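Local coordinates for protein Myo-inositol 2-dehydrogenase (Thermotoga maritima, PDB 3EZY) that catalyses the NAD(+)-dependent oxidation of myo-inositol to scyllo-inosose and probably serves in a myo-inositol degradation pathway, at residues D115-D127 with N295-G309. Residues are numbered along the deposited sequence; the frame is centred on the assembly and turned at random.
Sequences DVILFTGFNRRFD and NVKSGEPPAVSGEDG
Ile117 meets Val296 and Pro302 where the loop between helices 277-298 and 306-325 passes along strand 118-121, the last strand of the Rossmann-fold sheet. Its CG2, anti to the backbone N, lies 3.7 Å from Pro302 CB, while CD1 reaches Val296 CG2. Leu118 CD2 packs on Gly306 CA. The Phe119 side chain leaves the strand away from 295-309, but its ring lies against that segment. Val304 O sits over one face, offset toward the rim, and Asn295 OD1 approaches the edge in plane, 3.4 Å from Phe119 CE1. The same OD1 accepts a hydrogen bond from Ala303 N. Without this ring, as with an alanine here, a gap would probably open beside Pro302, Ala303 and Val304, and Asn295 OD1 would lose the ring edge beside it. Thr120 grips the loop twice. Its N donates to Val304 O (3.0 Å), and its OG1 donates to Ser305 O (2.7 Å) from above the carbonyl plane. Phe122 packs CD2 against Val304 CG1. Arg125, extended from CG to NE, lays a guanidinium face over Val304 CG1. The salt bridge from Arg125 NH2 to Asp308 OD1 spans 3.4 Å, with guanidinium and carboxylate planes 55° apart. The same NH2 forms a salt bridge with Asp179, its stronger partner. Phe126 CE2 touches Val304 CG2 at 3.8 Å.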
loop_
_atom_site.group_PDB
_atom_site.type_symbol
_atom_site.label_atom_id
_atom_site.label_comp_id
_atom_site.label_asym_id
_atom_site.label_seq_id
_atom_site.Cartn_x
_atom_site.Cartn_y
_atom_site.Cartn_z
ATOM N N ASP A 115 -7.725 -48.524 11.047
ATOM C CA ASP A 115 -8.830 -47.696 10.614
ATOM C C ASP A 115 -8.994 -46.449 11.484
ATOM O O ASP A 115 -10.134 -46.107 11.832
ATOM C CB ASP A 115 -10.148 -48.482 10.622
ATOM C CG ASP A 115 -11.237 -47.784 9.812
ATOM O OD1 ASP A 115 -10.894 -47.290 8.711
ATOM O OD2 ASP A 115 -12.412 -47.733 10.255
ATOM N N VAL A 116 -7.893 -45.788 11.860
ATOM C CA VAL A 116 -8.015 -44.499 12.587
ATOM C C VAL A 116 -7.340 -43.427 11.745
ATOM O O VAL A 116 -6.444 -43.748 10.961
ATOM C CB VAL A 116 -7.305 -44.520 13.959
ATOM C CG1 VAL A 116 -7.956 -45.563 14.913
ATOM C CG2 VAL A 116 -5.841 -44.794 13.770
ATOM N N ILE A 117 -7.759 -42.173 11.934
ATOM C CA ILE A 117 -7.195 -40.995 11.267
ATOM C C ILE A 117 -5.744 -40.770 11.659
ATOM O O ILE A 117 -5.389 -40.866 12.831
ATOM C CB ILE A 117 -8.015 -39.739 11.683
ATOM C CG1 ILE A 117 -9.414 -39.818 11.111
ATOM C CG2 ILE A 117 -7.390 -38.459 11.244
ATOM C CD1 ILE A 117 -10.318 -38.739 11.705
ATOM N N LEU A 118 -4.928 -40.457 10.659
ATOM C CA LEU A 118 -3.596 -39.896 10.846
ATOM C C LEU A 118 -3.581 -38.505 10.182
ATOM O O LEU A 118 -3.671 -38.397 8.969
ATOM C CB LEU A 118 -2.498 -40.784 10.246
ATOM C CG LEU A 118 -1.066 -40.189 10.288
ATOM C CD1 LEU A 118 -0.711 -39.708 11.711
ATOM C CD2 LEU A 118 -0.017 -41.205 9.788
ATOM N N PHE A 119 -3.509 -37.463 10.992
ATOM C CA PHE A 119 -3.568 -36.061 10.519
ATOM C C PHE A 119 -2.176 -35.460 10.742
ATOM O O PHE A 119 -1.658 -35.513 11.842
ATOM C CB PHE A 119 -4.594 -35.306 11.381
ATOM C CG PHE A 119 -4.957 -33.903 10.876
ATOM C CD1 PHE A 119 -6.257 -33.630 10.461
ATOM C CD2 PHE A 119 -4.014 -32.888 10.844
ATOM C CE1 PHE A 119 -6.637 -32.359 10.027
ATOM C CE2 PHE A 119 -4.375 -31.602 10.388
ATOM C CZ PHE A 119 -5.694 -31.359 9.978
ATOM N N THR A 120 -1.574 -34.901 9.698
ATOM C CA THR A 120 -0.248 -34.346 9.778
ATOM C C THR A 120 -0.370 -32.863 10.070
ATOM O O THR A 120 -1.156 -32.170 9.428
ATOM C CB THR A 120 0.505 -34.497 8.447
ATOM O OG1 THR A 120 0.716 -35.887 8.195
ATOM C CG2 THR A 120 1.899 -33.811 8.521
ATOM N N GLY A 121 0.419 -32.374 11.026
ATOM C CA GLY A 121 0.271 -31.013 11.513
ATOM C C GLY A 121 0.935 -29.954 10.632
ATOM O O GLY A 121 1.842 -29.248 11.109
ATOM N N PHE A 122 0.508 -29.829 9.367
ATOM C CA PHE A 122 0.948 -28.681 8.535
ATOM C C PHE A 122 0.028 -27.487 8.784
ATOM O O PHE A 122 -0.948 -27.279 8.073
ATOM C CB PHE A 122 1.027 -29.071 7.066
ATOM C CG PHE A 122 2.213 -29.952 6.759
ATOM C CD1 PHE A 122 3.483 -29.625 7.249
ATOM C CD2 PHE A 122 2.071 -31.080 5.977
ATOM C CE1 PHE A 122 4.575 -30.415 6.956
ATOM C CE2 PHE A 122 3.162 -31.859 5.634
ATOM C CZ PHE A 122 4.417 -31.557 6.158
ATOM N N ASN A 123 0.291 -26.762 9.865
ATOM C CA ASN A 123 -0.618 -25.702 10.296
ATOM C C ASN A 123 -0.763 -24.533 9.318
ATOM O O ASN A 123 -1.771 -23.861 9.313
ATOM C CB ASN A 123 -0.197 -25.140 11.677
ATOM C CG ASN A 123 1.191 -24.511 11.646
ATOM O OD1 ASN A 123 2.182 -25.209 11.430
ATOM N ND2 ASN A 123 1.274 -23.190 11.855
ATOM N N ARG A 124 0.244 -24.253 8.508
ATOM C CA ARG A 124 0.129 -23.089 7.621
ATOM C C ARG A 124 -0.961 -23.270 6.564
ATOM O O ARG A 124 -1.363 -22.283 5.959
ATOM C CB ARG A 124 1.470 -22.717 6.952
ATOM C CG ARG A 124 2.628 -22.597 7.965
ATOM C CD ARG A 124 3.918 -22.039 7.365
ATOM N NE ARG A 124 5.011 -22.119 8.368
ATOM C CZ ARG A 124 6.312 -22.090 8.062
ATOM N NH1 ARG A 124 6.688 -21.941 6.788
ATOM N NH2 ARG A 124 7.241 -22.190 9.022
ATOM N N ARG A 125 -1.429 -24.499 6.304
ATOM C CA ARG A 125 -2.596 -24.609 5.384
ATOM C C ARG A 125 -3.797 -23.904 5.968
ATOM O O ARG A 125 -4.756 -23.691 5.247
ATOM C CB ARG A 125 -3.043 -26.038 5.136
ATOM C CG ARG A 125 -1.997 -26.895 4.441
ATOM C CD ARG A 125 -2.638 -28.151 3.908
ATOM N NE ARG A 125 -1.666 -29.043 3.277
ATOM C CZ ARG A 125 -2.031 -30.060 2.506
ATOM N NH1 ARG A 125 -3.314 -30.306 2.365
ATOM N NH2 ARG A 125 -1.118 -30.845 1.910
ATOM N N PHE A 126 -3.773 -23.603 7.289
ATOM C CA PHE A 126 -4.947 -23.054 7.928
ATOM C C PHE A 126 -4.753 -21.609 8.297
ATOM O O PHE A 126 -5.576 -21.078 9.029
ATOM C CB PHE A 126 -5.356 -23.897 9.175
ATOM C CG PHE A 126 -5.608 -25.363 8.840
ATOM C CD1 PHE A 126 -6.862 -25.779 8.411
ATOM C CD2 PHE A 126 -4.560 -26.292 8.871
ATOM C CE1 PHE A 126 -7.100 -27.114 8.062
ATOM C CE2 PHE A 126 -4.784 -27.637 8.534
ATOM C CZ PHE A 126 -6.067 -28.044 8.129
ATOM N N ASP A 127 -3.631 -21.010 7.883
ATOM C CA ASP A 127 -3.424 -19.543 7.917
ATOM C C ASP A 127 -4.502 -18.856 7.056
ATOM O O ASP A 127 -4.711 -19.209 5.890
ATOM C CB ASP A 127 -1.995 -19.240 7.385
ATOM C CG ASP A 127 -1.690 -17.738 7.262
ATOM O OD1 ASP A 127 -2.298 -17.053 6.402
ATOM O OD2 ASP A 127 -0.801 -17.234 7.991
ATOM N N ASN A 295 -13.014 -33.584 11.604
ATOM C CA ASN A 295 -12.824 -34.802 10.808
ATOM C C ASN A 295 -13.141 -36.019 11.688
ATOM O O ASN A 295 -13.800 -36.962 11.258
ATOM C CB ASN A 295 -11.384 -34.983 10.309
ATOM C CG ASN A 295 -10.900 -33.846 9.432
ATOM O OD1 ASN A 295 -9.705 -33.570 9.425
ATOM N ND2 ASN A 295 -11.800 -33.215 8.670
ATOM N N VAL A 296 -12.604 -36.011 12.905
ATOM C CA VAL A 296 -12.864 -37.079 13.872
ATOM C C VAL A 296 -14.351 -37.265 14.180
ATOM O O VAL A 296 -14.886 -38.352 14.044
ATOM C CB VAL A 296 -12.105 -36.856 15.185
ATOM C CG1 VAL A 296 -12.610 -37.849 16.262
ATOM C CG2 VAL A 296 -10.622 -37.016 14.945
ATOM N N LYS A 297 -15.015 -36.200 14.587
ATOM C CA LYS A 297 -16.425 -36.274 14.908
ATOM C C LYS A 297 -17.273 -36.734 13.738
ATOM O O LYS A 297 -18.301 -37.403 13.929
ATOM C CB LYS A 297 -16.950 -34.917 15.359
ATOM C CG LYS A 297 -16.535 -34.487 16.728
ATOM C CD LYS A 297 -17.131 -33.114 16.955
ATOM C CE LYS A 297 -16.735 -32.500 18.285
ATOM N NZ LYS A 297 -17.589 -32.997 19.404
ATOM N N SER A 298 -16.870 -36.350 12.532
ATOM C CA SER A 298 -17.710 -36.554 11.364
ATOM C C SER A 298 -17.288 -37.783 10.573
ATOM O O SER A 298 -17.907 -38.114 9.561
ATOM C CB SER A 298 -17.689 -35.298 10.484
ATOM O OG SER A 298 -17.997 -34.136 11.269
ATOM N N GLY A 299 -16.240 -38.465 11.031
ATOM C CA GLY A 299 -15.714 -39.638 10.319
ATOM C C GLY A 299 -15.108 -39.340 8.948
ATOM O O GLY A 299 -15.151 -40.169 8.046
ATOM N N GLU A 300 -14.560 -38.147 8.756
ATOM C CA GLU A 300 -14.025 -37.805 7.457
ATOM C C GLU A 300 -12.571 -38.206 7.418
ATOM O O GLU A 300 -11.933 -38.303 8.448
ATOM C CB GLU A 300 -14.107 -36.289 7.246
ATOM C CG GLU A 300 -15.476 -35.704 7.500
ATOM C CD GLU A 300 -15.483 -34.168 7.641
ATOM O OE1 GLU A 300 -14.539 -33.586 8.246
ATOM O OE2 GLU A 300 -16.477 -33.550 7.183
ATOM N N PRO A 301 -12.023 -38.418 6.215
ATOM C CA PRO A 301 -10.580 -38.479 5.998
ATOM C C PRO A 301 -9.876 -37.242 6.613
ATOM O O PRO A 301 -10.464 -36.186 6.702
ATOM C CB PRO A 301 -10.474 -38.416 4.477
ATOM C CG PRO A 301 -11.780 -39.001 3.986
ATOM C CD PRO A 301 -12.785 -38.470 4.948
ATOM N N PRO A 302 -8.616 -37.366 7.036
ATOM C CA PRO A 302 -8.055 -36.130 7.609
ATOM C C PRO A 302 -7.824 -35.032 6.527
ATOM O O PRO A 302 -7.471 -35.364 5.395
ATOM C CB PRO A 302 -6.707 -36.575 8.141
ATOM C CG PRO A 302 -6.357 -37.874 7.322
ATOM C CD PRO A 302 -7.658 -38.485 6.954
ATOM N N ALA A 303 -7.964 -33.753 6.883
ATOM C CA ALA A 303 -7.722 -32.677 5.912
ATOM C C ALA A 303 -6.278 -32.671 5.424
ATOM O O ALA A 303 -5.980 -32.332 4.262
ATOM C CB ALA A 303 -8.076 -31.294 6.530
ATOM N N VAL A 304 -5.358 -33.004 6.326
ATOM C CA VAL A 304 -3.967 -33.149 5.960
ATOM C C VAL A 304 -3.564 -34.563 6.376
ATOM O O VAL A 304 -3.620 -34.905 7.557
ATOM C CB VAL A 304 -3.061 -32.158 6.701
ATOM C CG1 VAL A 304 -1.615 -32.286 6.176
ATOM C CG2 VAL A 304 -3.601 -30.704 6.610
ATOM N N SER A 305 -3.138 -35.376 5.424
ATOM C CA SER A 305 -3.030 -36.827 5.688
ATOM C C SER A 305 -1.587 -37.282 5.913
ATOM O O SER A 305 -0.642 -36.469 5.876
ATOM C CB SER A 305 -3.633 -37.610 4.528
ATOM O OG SER A 305 -2.779 -37.436 3.409
ATOM N N GLY A 306 -1.412 -38.578 6.176
ATOM C CA GLY A 306 -0.074 -39.078 6.392
ATOM C C GLY A 306 0.734 -39.000 5.128
ATOM O O GLY A 306 1.934 -38.718 5.136
ATOM N N GLU A 307 0.056 -39.273 4.031
ATOM C CA GLU A 307 0.631 -39.182 2.705
ATOM C C GLU A 307 1.160 -37.762 2.382
ATOM O O GLU A 307 2.209 -37.626 1.760
ATOM C CB GLU A 307 -0.419 -39.646 1.680
ATOM C CG GLU A 307 -0.688 -41.179 1.715
ATOM C CD GLU A 307 -1.669 -41.689 2.854
ATOM O OE1 GLU A 307 -1.864 -42.926 2.891
ATOM O OE2 GLU A 307 -2.259 -40.917 3.682
ATOM N N ASP A 308 0.460 -36.714 2.836
ATOM C CA ASP A 308 0.977 -35.335 2.726
ATOM C C ASP A 308 2.309 -35.201 3.474
ATOM O O ASP A 308 3.247 -34.636 2.950
ATOM C CB ASP A 308 -0.047 -34.305 3.279
ATOM C CG ASP A 308 -1.302 -34.168 2.398
ATOM O OD1 ASP A 308 -1.188 -34.130 1.167
ATOM O OD2 ASP A 308 -2.414 -34.040 2.938
ATOM N N GLY A 309 2.377 -35.730 4.701
ATOM C CA GLY A 309 3.618 -35.794 5.475
ATOM C C GLY A 309 4.710 -36.522 4.687
ATOM O O GLY A 309 5.837 -36.055 4.599
HETATM O O HOH W 1 -6.046 -29.589 3.305
HETATM O O HOH W 2 -4.571 -33.166 2.117
#